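PDB 7LKK: aminofutalosine deaminase from Helicobacter pylori, which deaminates aminofutalosine in the menaquinone pathway, a metal-dependent hydrolase of the amidohydrolase family that probably also converts adenosine to inosine. Local coordinates for residues N77-F82 against G134-H139; F82-N87 against G329-I334; A153-E158 against Q185-A190. One frame throughout, in Å; residues are numbered along the deposited sequence.

Interaction 1: N77-F82 against G134-H139; sequences NAHTHF and GAISNH. With FE (Fe (III) ion), chain E; MCF ((8R)-3-(5-S-methyl-5-thio-beta-D-ribofuranosyl)-3,6,7,8-tetrahydroimidazo[4,5-d][1,3]diazepin-8-ol), chain J; EDO (1,2-ethanediol), chain F.
His79 and His81 both deliver NE2 to the same Fe(III) ion. In His79, CG lies anti to the backbone N (chi1 -173°), and NE2 is 2.1 Å from FE. In His81, CG sits beside the backbone N instead (chi1 -57°); its NE2 is 2.0 Å from FE. Ile136, from the neighbouring parallel strand, packs against both rings. Its CG1 and CD1 cross obliquely past CE1 and ND1 of His79, with CG1 3.5 Å from CE1. Ile136 CB lies over one face of the His81 ring in a CH-pi contact, 3.9 Å from the centroid, with CG2 near His81 CE1, while MCF N1 covers the opposite face. Three hydrogen bonds join the backbones, the last from Ile136 N to Thr80 O, 2.8 Å, nearly along the C=O axis. On the other side of the sheet Ala135 CB meets the Phe82 ring at its edge. Farther along, Asn138 OD1 accepts a hydrogen bond from MCF O3S (2.7 Å). The HxH pair leading out of the first barrel strand is the amidohydrolase metal signature; His221 is a further iron ligand and Asp328 belongs to the same site. Iron-bound O8 probably stands where the metal-activated water would add, so the inhibitor resembles the tetrahedral intermediate of deamination.

Interaction 2: F82-N87 against G329-I334; sequences FEFSNN and GLSSNI. With MCF ((8R)-3-(5-S-methyl-5-thio-beta-D-ribofuranosyl)-3,6,7,8-tetrahydroimidazo[4,5-d][1,3]diazepin-8-ol), chain J.
Asn87 reaches across to the other loop with its ND2 branch. Its CB already lies 3.5 Å from Leu330 O; CG, held anti to the backbone N (chi1 -179°), passes 3.6 Å from that same oxygen, and ND2 at the tip closes on it at 2.8 Å. The bond is fairly straight, 155° at the hydrogen, and uses an in-plane lone pair of the carbonyl, with the acceptor close to the amide plane of Asn87. ND2 also brushes Ser331 CA, while the other branch, OD1, turns back to accept from Ser90 N, so both ends of the amide are held and its rotation is fixed. The backbone behind it is a type I beta turn from Phe84 to Asn87. These are two of the loops that follow strands of the amidohydrolase TIM barrel at its catalytic end, one after strand 69-80 and the other after strand 323-325, and together they line the inhibitor pocket. Phe84 CB packs on CB and OG of Ser331, then its ring leads off to the inhibitor, where CE2 comes 3.6 Å from MCF C1S. Ser331 holds OG in the crowded position between backbone N and carbonyl carbon, which places it 3.2 Å from MCF C2. Leu330, with CG beside its backbone N, brings CD1 to 3.3 Å from Ser85 O. Water 2 bridges the two loops, donating to Ser85 OG and accepting from Leu330 N; Ser85 OG in turn donates to Phe82 O at 2.6 Å.

Interaction 3: A153-E158 against Q185-A190; sequences AVVFLE and QKLKAA. With MCF ((8R)-3-(5-S-methyl-5-thio-beta-D-ribofuranosyl)-3,6,7,8-tetrahydroimidazo[4,5-d][1,3]diazepin-8-ol), chain J.
Ala190 points its methyl at the flat side of Phe156, and both lie on the same face of this parallel strand pair, together with Val154 and Lys188. CB of Ala190 stands 3.4 Å from CD2 of the ring, offset toward that rim, a CH-pi contact over the face. Phe156 has CG beside the backbone N (chi1 -65°), which turns one face of the ring to that methyl. Next along, Val154 turns its two methyls to different partners: CG1, anti to the backbone N, meets Ala190 CB at 3.9 Å, whereas CG2 lies against Lys188 CE at 3.6 Å. Val154 and Lys188 run side by side in the same direction; the lysine chain bends at chi3 (56°) and takes NZ away to the carbonyl of Leu372. Five backbone hydrogen bonds, from Ala153 N to Lys186 O through Leu157 N to Ala190 O, hold the strands in register. Strand 152-159, helix 166-180 and strand 187-193 form a beta-alpha-beta unit of the TIM barrel, and on the opposite face of the pair Val155 and Ala189 meet Leu179 of that helix. There Leu187, with CG anti to the backbone N (chi1 -177°), swings CD1 across to Ala153 CB, 3.7 Å away. The Leu187 side chain crosses that of Val155 obliquely, with Leu187 CD1 3.6 Å from Val155 CG2. Where strand 152-159 nears the pocket, Glu158 extends its chain away from the partner strand, and OE1 accepts a hydrogen bond from MCF O2S at 2.5 Å, with Asn138 ND2 as a second donor.

How the interactions relate
All three contacts belong to the TIM barrel and touch the same inhibitor. Interactions 1 and 3 join successive parallel strand pairs, 69-80 with 130-137 and 152-159 with 187-193; their centres are 9 Å apart, and strands 130-137 and 152-159 are themselves neighbours, with Ser137 O probably hydrogen-bonded to Glu158 N. Interaction 2 shares Phe82 with interaction 1, centres 10 Å apart, and Glu83 probably reaches the backbone N of Asn138 and His139. Interactions 2 and 3, about 19 Å apart between centres, do not touch. Along the chain, interaction 2 alternates with interaction 1, and interaction 3 falls between its two segments; it joins the loops after the first and last barrel strands, closing the barrel beside the inhibitor.

Interaction 1: N77-F82 against G134-H139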
loop_
_atom_site.group_PDB
_atom_site.type_symbol
_atom_site.label_atom_id
_atom_site.label_comp_id
_atom_site.label_asym_id
_atom_site.label_seq_id
_atom_site.Cartn_x
_atom_site.Cartn_y
_atom_site.Cartn_z
ATOM N N ASN A 77 -5.983 9.766 -14.714
ATOM C CA ASN A 77 -6.159 8.344 -14.424
ATOM C C ASN A 77 -6.553 7.682 -15.741
ATOM O O ASN A 77 -7.725 7.695 -16.125
ATOM C CB ASN A 77 -7.207 8.130 -13.335
ATOM C CG ASN A 77 -7.265 6.690 -12.854
ATOM O OD1 ASN A 77 -6.449 5.858 -13.250
ATOM N ND2 ASN A 77 -8.234 6.390 -11.997
ATOM N N ALA A 78 -5.568 7.104 -16.429
ATOM C CA ALA A 78 -5.715 6.740 -17.834
ATOM C C ALA A 78 -6.456 5.430 -18.065
ATOM O O ALA A 78 -6.702 5.088 -19.227
ATOM C CB ALA A 78 -4.337 6.658 -18.498
ATOM N N HIS A 79 -6.810 4.689 -17.015
ATOM C CA HIS A 79 -7.432 3.378 -17.197
ATOM C C HIS A 79 -8.267 3.043 -15.969
ATOM O O HIS A 79 -7.715 2.722 -14.912
ATOM C CB HIS A 79 -6.374 2.305 -17.443
ATOM C CG HIS A 79 -6.941 0.968 -17.811
ATOM N ND1 HIS A 79 -7.315 0.649 -19.099
ATOM C CD2 HIS A 79 -7.195 -0.131 -17.062
ATOM C CE1 HIS A 79 -7.774 -0.589 -19.128
ATOM N NE2 HIS A 79 -7.712 -1.084 -17.905
ATOM N N THR A 80 -9.591 3.111 -16.106
ATOM C CA THR A 80 -10.489 2.671 -15.049
ATOM C C THR A 80 -11.733 2.061 -15.681
ATOM O O THR A 80 -12.054 2.321 -16.843
ATOM C CB THR A 80 -10.869 3.819 -14.106
ATOM O OG1 THR A 80 -11.633 3.303 -13.008
ATOM C CG2 THR A 80 -11.690 4.862 -14.844
ATOM N N HIS A 81 -12.431 1.243 -14.896
ATOM C CA HIS A 81 -13.682 0.600 -15.302
ATOM C C HIS A 81 -14.775 1.032 -14.328
ATOM O O HIS A 81 -14.996 0.380 -13.305
ATOM C CB HIS A 81 -13.550 -0.927 -15.327
ATOM C CG HIS A 81 -12.457 -1.433 -16.214
ATOM N ND1 HIS A 81 -12.702 -2.043 -17.425
ATOM C CD2 HIS A 81 -11.112 -1.442 -16.055
ATOM C CE1 HIS A 81 -11.557 -2.396 -17.978
ATOM N NE2 HIS A 81 -10.576 -2.043 -17.168
ATOM N N PHE A 82 -15.458 2.136 -14.647
ATOM C CA PHE A 82 -16.489 2.650 -13.750
ATOM C C PHE A 82 -17.664 1.689 -13.619
ATOM O O PHE A 82 -18.297 1.628 -12.559
ATOM C CB PHE A 82 -16.982 4.012 -14.237
ATOM C CG PHE A 82 -16.074 5.152 -13.873
ATOM C CD1 PHE A 82 -15.953 5.566 -12.557
ATOM C CD2 PHE A 82 -15.353 5.817 -14.848
ATOM C CE1 PHE A 82 -15.121 6.617 -12.221
ATOM C CE2 PHE A 82 -14.521 6.871 -14.518
ATOM C CZ PHE A 82 -14.404 7.270 -13.203
ATOM N N GLY A 134 -9.359 8.075 -18.244
ATOM C CA GLY A 134 -9.568 7.168 -19.356
ATOM C C GLY A 134 -10.499 6.052 -18.926
ATOM O O GLY A 134 -10.080 5.128 -18.223
ATOM N N ALA A 135 -11.767 6.140 -19.316
ATOM C CA ALA A 135 -12.805 5.238 -18.831
ATOM C C ALA A 135 -13.065 4.137 -19.853
ATOM O O ALA A 135 -13.532 4.412 -20.964
ATOM C CB ALA A 135 -14.090 6.010 -18.536
ATOM N N ILE A 136 -12.775 2.897 -19.472
ATOM C CA ILE A 136 -13.111 1.745 -20.300
ATOM C C ILE A 136 -14.574 1.392 -20.075
ATOM O O ILE A 136 -15.018 1.231 -18.932
ATOM C CB ILE A 136 -12.196 0.554 -19.978
ATOM C CG1 ILE A 136 -10.727 0.945 -20.141
ATOM C CG2 ILE A 136 -12.544 -0.634 -20.866
ATOM C CD1 ILE A 136 -10.209 0.822 -21.560
ATOM N N SER A 137 -15.327 1.261 -21.165
ATOM C CA SER A 137 -16.765 1.061 -21.079
ATOM C C SER A 137 -17.200 0.001 -22.077
ATOM O O SER A 137 -16.806 0.047 -23.247
ATOM C CB SER A 137 -17.515 2.370 -21.347
ATOM O OG SER A 137 -18.908 2.202 -21.161
ATOM N N ASN A 138 -18.014 -0.946 -21.610
ATOM C CA ASN A 138 -18.605 -1.965 -22.469
ATOM C C ASN A 138 -20.038 -1.657 -22.874
ATOM O O ASN A 138 -20.492 -2.141 -23.916
ATOM C CB ASN A 138 -18.573 -3.331 -21.771
ATOM C CG ASN A 138 -17.165 -3.795 -21.463
ATOM O OD1 ASN A 138 -16.830 -4.075 -20.313
ATOM N ND2 ASN A 138 -16.331 -3.878 -22.491
ATOM N N HIS A 139 -20.762 -0.867 -22.077
ATOM C CA HIS A 139 -22.174 -0.606 -22.324
ATOM C C HIS A 139 -22.562 0.860 -22.186
ATOM O O HIS A 139 -23.747 1.181 -22.332
ATOM C CB HIS A 139 -23.048 -1.447 -21.379
ATOM C CG HIS A 139 -22.734 -2.912 -21.402
ATOM N ND1 HIS A 139 -23.001 -3.714 -22.490
ATOM C CD2 HIS A 139 -22.180 -3.720 -20.467
ATOM C CE1 HIS A 139 -22.623 -4.952 -22.225
ATOM N NE2 HIS A 139 -22.121 -4.983 -21.004
HETATM FE FE FE E . -8.725 -2.777 -17.283
HETATM O O8 MCF J . -8.160 -4.582 -16.766
HETATM C C8 MCF J . -8.745 -5.242 -15.673
HETATM C C7 MCF J . -8.242 -6.673 -15.511
HETATM N N6 MCF J . -7.924 -7.253 -16.792
HETATM C C5 MCF J . -8.888 -7.177 -17.867
HETATM N N4 MCF J . -10.196 -6.536 -17.801
HETATM C C10 MCF J . -10.955 -5.841 -16.731
HETATM C C9 MCF J . -10.288 -5.197 -15.707
HETATM N N1 MCF J . -11.201 -4.663 -14.908
HETATM C C2 MCF J . -12.416 -4.924 -15.388
HETATM N N3 MCF J . -12.258 -5.635 -16.508
HETATM C C1S MCF J . -13.409 -6.129 -17.325
HETATM C C2S MCF J . -13.211 -5.967 -18.850
HETATM O O2S MCF J . -13.565 -4.712 -19.251
HETATM O O4S MCF J . -13.551 -7.390 -17.163
HETATM C C4S MCF J . -14.266 -7.937 -18.510
HETATM C C3S MCF J . -14.179 -7.001 -19.411
HETATM O O3S MCF J . -15.535 -6.372 -19.610
HETATM C C5S MCF J . -13.556 -9.195 -18.980
HETATM S S5S MCF J . -14.738 -10.275 -19.837
HETATM C C6S MCF J . -13.825 -11.455 -20.873
HETATM C C1 EDO F . -19.534 -6.721 -18.918
HETATM O O1 EDO F . -18.791 -5.617 -18.388
HETATM C C2 EDO F . -18.667 -7.513 -19.890
HETATM O O2 EDO F . -17.744 -8.331 -19.162
HETATM O O HOH W 1 -15.284 3.271 -17.087
#

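Interaction 2: F82-N87 against G329-I334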
loop_
_atom_site.group_PDB
_atom_site.type_symbol
_atom_site.label_atom_id
_atom_site.label_comp_id
_atom_site.label_asym_id
_atom_site.label_seq_id
_atom_site.Cartn_x
_atom_site.Cartn_y
_atom_site.Cartn_z
ATOM N N PHE A 82 -15.458 2.136 -14.647
ATOM C CA PHE A 82 -16.489 2.650 -13.750
ATOM C C PHE A 82 -17.664 1.689 -13.619
ATOM O O PHE A 82 -18.297 1.628 -12.559
ATOM C CB PHE A 82 -16.982 4.012 -14.237
ATOM C CG PHE A 82 -16.074 5.152 -13.873
ATOM C CD1 PHE A 82 -15.953 5.566 -12.557
ATOM C CD2 PHE A 82 -15.353 5.817 -14.848
ATOM C CE1 PHE A 82 -15.121 6.617 -12.221
ATOM C CE2 PHE A 82 -14.521 6.871 -14.518
ATOM C CZ PHE A 82 -14.404 7.270 -13.203
ATOM N N GLU A 83 -17.971 0.933 -14.676
ATOM C CA GLU A 83 -19.137 0.054 -14.652
ATOM C C GLU A 83 -19.037 -1.031 -13.586
ATOM O O GLU A 83 -20.069 -1.556 -13.156
ATOM C CB GLU A 83 -19.342 -0.581 -16.030
ATOM C CG GLU A 83 -19.680 0.417 -17.131
ATOM C CD GLU A 83 -19.690 -0.215 -18.513
ATOM O OE1 GLU A 83 -18.750 -0.975 -18.832
ATOM O OE2 GLU A 83 -20.637 0.051 -19.284
ATOM N N PHE A 84 -17.827 -1.375 -13.141
ATOM C CA PHE A 84 -17.626 -2.391 -12.116
ATOM C C PHE A 84 -17.489 -1.799 -10.717
ATOM O O PHE A 84 -16.916 -2.444 -9.833
ATOM C CB PHE A 84 -16.391 -3.232 -12.442
ATOM C CG PHE A 84 -16.569 -4.150 -13.616
ATOM C CD1 PHE A 84 -17.114 -5.413 -13.448
ATOM C CD2 PHE A 84 -16.178 -3.756 -14.885
ATOM C CE1 PHE A 84 -17.274 -6.264 -14.526
ATOM C CE2 PHE A 84 -16.336 -4.602 -15.967
ATOM C CZ PHE A 84 -16.884 -5.857 -15.786
ATOM N N SER A 85 -18.006 -0.589 -10.493
ATOM C CA SER A 85 -17.774 0.110 -9.234
ATOM C C SER A 85 -18.500 -0.514 -8.047
ATOM O O SER A 85 -18.165 -0.188 -6.903
ATOM C CB SER A 85 -18.177 1.579 -9.371
ATOM O OG SER A 85 -17.290 2.273 -10.231
ATOM N N ASN A 86 -19.473 -1.397 -8.281
ATOM C CA ASN A 86 -20.167 -2.049 -7.175
ATOM C C ASN A 86 -19.291 -3.056 -6.445
ATOM O O ASN A 86 -19.592 -3.400 -5.295
ATOM C CB ASN A 86 -21.424 -2.760 -7.681
ATOM C CG ASN A 86 -22.650 -1.872 -7.668
ATOM O OD1 ASN A 86 -22.736 -0.923 -6.889
ATOM N ND2 ASN A 86 -23.613 -2.184 -8.529
ATOM N N ASN A 87 -18.220 -3.529 -7.077
ATOM C CA ASN A 87 -17.514 -4.703 -6.588
ATOM C C ASN A 87 -16.783 -4.434 -5.278
ATOM O O ASN A 87 -16.118 -3.409 -5.111
ATOM C CB ASN A 87 -16.514 -5.198 -7.629
ATOM C CG ASN A 87 -15.777 -6.441 -7.173
ATOM O OD1 ASN A 87 -16.392 -7.408 -6.728
ATOM N ND2 ASN A 87 -14.452 -6.412 -7.258
ATOM N N GLY A 329 -10.244 -0.664 -12.263
ATOM C CA GLY A 329 -11.538 -0.556 -11.630
ATOM C C GLY A 329 -11.568 -1.241 -10.272
ATOM O O GLY A 329 -10.644 -1.945 -9.875
ATOM N N LEU A 330 -12.670 -1.009 -9.551
ATOM C CA LEU A 330 -12.903 -1.721 -8.301
ATOM C C LEU A 330 -13.148 -3.208 -8.523
ATOM O O LEU A 330 -13.242 -3.957 -7.546
ATOM C CB LEU A 330 -14.079 -1.099 -7.547
ATOM C CG LEU A 330 -13.814 0.288 -6.955
ATOM C CD1 LEU A 330 -15.051 0.839 -6.258
ATOM C CD2 LEU A 330 -12.631 0.245 -5.995
ATOM N N SER A 331 -13.272 -3.644 -9.779
ATOM C CA SER A 331 -13.256 -5.068 -10.088
ATOM C C SER A 331 -11.910 -5.706 -9.773
ATOM O O SER A 331 -11.831 -6.934 -9.658
ATOM C CB SER A 331 -13.605 -5.288 -11.561
ATOM O OG SER A 331 -13.055 -4.263 -12.372
ATOM N N SER A 332 -10.850 -4.903 -9.631
ATOM C CA SER A 332 -9.521 -5.429 -9.335
ATOM C C SER A 332 -8.733 -4.438 -8.480
ATOM O O SER A 332 -7.530 -4.249 -8.674
ATOM C CB SER A 332 -8.753 -5.753 -10.619
ATOM O OG SER A 332 -8.792 -4.663 -11.524
ATOM N N ASN A 333 -9.405 -3.807 -7.521
ATOM C CA ASN A 333 -8.764 -2.847 -6.631
ATOM C C ASN A 333 -9.682 -2.625 -5.440
ATOM O O ASN A 333 -10.863 -2.981 -5.465
ATOM C CB ASN A 333 -8.466 -1.524 -7.351
ATOM C CG ASN A 333 -7.230 -0.823 -6.810
ATOM O OD1 ASN A 333 -6.939 -0.872 -5.613
ATOM N ND2 ASN A 333 -6.495 -0.160 -7.698
ATOM N N ILE A 334 -9.122 -2.027 -4.389
ATOM C CA ILE A 334 -9.894 -1.664 -3.205
ATOM C C ILE A 334 -10.159 -0.172 -3.118
ATOM O O ILE A 334 -11.006 0.244 -2.312
ATOM C CB ILE A 334 -9.209 -2.148 -1.908
ATOM C CG1 ILE A 334 -7.848 -1.473 -1.742
ATOM C CG2 ILE A 334 -9.073 -3.663 -1.905
ATOM C CD1 ILE A 334 -7.161 -1.795 -0.427
HETATM O O8 MCF J . -8.160 -4.582 -16.766
HETATM C C8 MCF J . -8.745 -5.242 -15.673
HETATM C C7 MCF J . -8.242 -6.673 -15.511
HETATM N N6 MCF J . -7.924 -7.253 -16.792
HETATM C C5 MCF J . -8.888 -7.177 -17.867
HETATM N N4 MCF J . -10.196 -6.536 -17.801
HETATM C C10 MCF J . -10.955 -5.841 -16.731
HETATM C C9 MCF J . -10.288 -5.197 -15.707
HETATM N N1 MCF J . -11.201 -4.663 -14.908
HETATM C C2 MCF J . -12.416 -4.924 -15.388
HETATM N N3 MCF J . -12.258 -5.635 -16.508
HETATM C C1S MCF J . -13.409 -6.129 -17.325
HETATM C C2S MCF J . -13.211 -5.967 -18.850
HETATM O O2S MCF J . -13.565 -4.712 -19.251
HETATM O O4S MCF J . -13.551 -7.390 -17.163
HETATM C C4S MCF J . -14.266 -7.937 -18.510
HETATM C C3S MCF J . -14.179 -7.001 -19.411
HETATM O O3S MCF J . -15.535 -6.372 -19.610
HETATM C C5S MCF J . -13.556 -9.195 -18.980
HETATM S S5S MCF J . -14.738 -10.275 -19.837
HETATM C C6S MCF J . -13.825 -11.455 -20.873
HETATM O O HOH W 2 -14.925 0.507 -10.875
HETATM O O HOH W 3 -13.382 -3.038 -4.340
#

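Interaction 3: A153-E158 against Q185-A190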
loop_
_atom_site.group_PDB
_atom_site.type_symbol
_atom_site.label_atom_id
_atom_site.label_comp_id
_atom_site.label_asym_id
_atom_site.label_seq_id
_atom_site.Cartn_x
_atom_site.Cartn_y
_atom_site.Cartn_z
ATOM N N ALA A 153 -13.164 13.436 -19.736
ATOM C CA ALA A 153 -13.399 12.013 -19.934
ATOM C C ALA A 153 -13.021 11.600 -21.348
ATOM O O ALA A 153 -13.486 12.203 -22.321
ATOM C CB ALA A 153 -14.861 11.653 -19.656
ATOM N N VAL A 154 -12.174 10.580 -21.451
ATOM C CA VAL A 154 -11.946 9.854 -22.694
ATOM C C VAL A 154 -12.538 8.465 -22.500
ATOM O O VAL A 154 -11.971 7.633 -21.780
ATOM C CB VAL A 154 -10.459 9.777 -23.058
ATOM C CG1 VAL A 154 -10.271 8.980 -24.341
ATOM C CG2 VAL A 154 -9.877 11.174 -23.206
ATOM N N VAL A 155 -13.681 8.210 -23.128
ATOM C CA VAL A 155 -14.402 6.956 -22.938
ATOM C C VAL A 155 -13.989 5.995 -24.047
ATOM O O VAL A 155 -14.256 6.238 -25.228
ATOM C CB VAL A 155 -15.920 7.169 -22.919
ATOM C CG1 VAL A 155 -16.639 5.829 -22.961
ATOM C CG2 VAL A 155 -16.321 7.947 -21.677
ATOM N N PHE A 156 -13.323 4.911 -23.661
ATOM C CA PHE A 156 -12.921 3.850 -24.580
ATOM C C PHE A 156 -14.037 2.814 -24.610
ATOM O O PHE A 156 -14.188 2.025 -23.673
ATOM C CB PHE A 156 -11.607 3.210 -24.139
ATOM C CG PHE A 156 -10.422 4.137 -24.171
ATOM C CD1 PHE A 156 -10.166 4.996 -23.112
ATOM C CD2 PHE A 156 -9.543 4.122 -25.240
ATOM C CE1 PHE A 156 -9.070 5.839 -23.134
ATOM C CE2 PHE A 156 -8.445 4.966 -25.269
ATOM C CZ PHE A 156 -8.207 5.823 -24.212
ATOM N N LEU A 157 -14.828 2.813 -25.679
ATOM C CA LEU A 157 -15.808 1.750 -25.880
ATOM C C LEU A 157 -15.063 0.466 -26.213
ATOM O O LEU A 157 -14.431 0.364 -27.270
ATOM C CB LEU A 157 -16.791 2.115 -26.988
ATOM C CG LEU A 157 -17.884 1.070 -27.232
ATOM C CD1 LEU A 157 -18.724 0.860 -25.981
ATOM C CD2 LEU A 157 -18.760 1.453 -28.413
ATOM N N GLU A 158 -15.137 -0.515 -25.320
ATOM C CA GLU A 158 -14.302 -1.705 -25.384
ATOM C C GLU A 158 -15.063 -2.852 -26.031
ATOM O O GLU A 158 -16.177 -3.184 -25.609
ATOM C CB GLU A 158 -13.835 -2.109 -23.987
ATOM C CG GLU A 158 -13.081 -3.419 -23.942
ATOM C CD GLU A 158 -12.672 -3.792 -22.534
ATOM O OE1 GLU A 158 -13.561 -4.146 -21.733
ATOM O OE2 GLU A 158 -11.463 -3.723 -22.227
ATOM N N GLN A 185 -16.598 19.267 -25.364
ATOM C CA GLN A 185 -15.286 19.734 -24.934
ATOM C C GLN A 185 -14.734 18.929 -23.763
ATOM O O GLN A 185 -13.530 18.997 -23.495
ATOM C CB GLN A 185 -15.355 21.214 -24.560
ATOM C CG GLN A 185 -15.491 22.138 -25.755
ATOM C CD GLN A 185 -16.043 23.495 -25.378
ATOM O OE1 GLN A 185 -15.571 24.128 -24.433
ATOM N NE2 GLN A 185 -17.048 23.953 -26.115
ATOM N N LYS A 186 -15.586 18.179 -23.058
ATOM C CA LYS A 186 -15.166 17.372 -21.922
ATOM C C LYS A 186 -15.210 15.872 -22.185
ATOM O O LYS A 186 -14.740 15.102 -21.340
ATOM C CB LYS A 186 -16.029 17.687 -20.691
ATOM C CG LYS A 186 -15.806 19.074 -20.114
ATOM C CD LYS A 186 -15.993 19.075 -18.607
ATOM C CE LYS A 186 -17.457 18.900 -18.235
ATOM N NZ LYS A 186 -18.224 20.162 -18.412
ATOM N N LEU A 187 -15.762 15.435 -23.315
ATOM C CA LEU A 187 -15.912 14.015 -23.609
ATOM C C LEU A 187 -15.309 13.718 -24.973
ATOM O O LEU A 187 -15.759 14.266 -25.986
ATOM C CB LEU A 187 -17.383 13.590 -23.575
ATOM C CG LEU A 187 -17.612 12.096 -23.811
ATOM C CD1 LEU A 187 -16.732 11.284 -22.881
ATOM C CD2 LEU A 187 -19.075 11.720 -23.633
ATOM N N LYS A 188 -14.300 12.854 -24.995
ATOM C CA LYS A 188 -13.707 12.346 -26.222
ATOM C C LYS A 188 -14.041 10.867 -26.357
ATOM O O LYS A 188 -13.867 10.099 -25.406
ATOM C CB LYS A 188 -12.190 12.553 -26.231
ATOM C CG LYS A 188 -11.478 11.874 -27.394
ATOM C CD LYS A 188 -10.140 12.532 -27.703
ATOM C CE LYS A 188 -9.236 12.557 -26.480
ATOM N NZ LYS A 188 -7.946 13.258 -26.745
ATOM N N ALA A 189 -14.526 10.474 -27.529
ATOM C CA ALA A 189 -14.863 9.082 -27.787
ATOM C C ALA A 189 -13.640 8.331 -28.293
ATOM O O ALA A 189 -12.892 8.830 -29.138
ATOM C CB ALA A 189 -16.002 8.977 -28.802
ATOM N N ALA A 190 -13.446 7.122 -27.772
ATOM C CA ALA A 190 -12.322 6.277 -28.144
ATOM C C ALA A 190 -12.793 4.829 -28.170
ATOM O O ALA A 190 -13.945 4.526 -27.848
ATOM C CB ALA A 190 -11.141 6.471 -27.187
HETATM O O8 MCF J . -8.160 -4.582 -16.766
HETATM C C8 MCF J . -8.745 -5.242 -15.673
HETATM C C7 MCF J . -8.242 -6.673 -15.511
HETATM N N6 MCF J . -7.924 -7.253 -16.792
HETATM C C5 MCF J . -8.888 -7.177 -17.867
HETATM N N4 MCF J . -10.196 -6.536 -17.801
HETATM C C10 MCF J . -10.955 -5.841 -16.731
HETATM C C9 MCF J . -10.288 -5.197 -15.707
HETATM N N1 MCF J . -11.201 -4.663 -14.908
HETATM C C2 MCF J . -12.416 -4.924 -15.388
HETATM N N3 MCF J . -12.258 -5.635 -16.508
HETATM C C1S MCF J . -13.409 -6.129 -17.325
HETATM C C2S MCF J . -13.211 -5.967 -18.850
HETATM O O2S MCF J . -13.565 -4.712 -19.251
HETATM O O4S MCF J . -13.551 -7.390 -17.163
HETATM C C4S MCF J . -14.266 -7.937 -18.510
HETATM C C3S MCF J . -14.179 -7.001 -19.411
HETATM O O3S MCF J . -15.535 -6.372 -19.610
HETATM C C5S MCF J . -13.556 -9.195 -18.980
HETATM S S5S MCF J . -14.738 -10.275 -19.837
HETATM C C6S MCF J . -13.825 -11.455 -20.873
#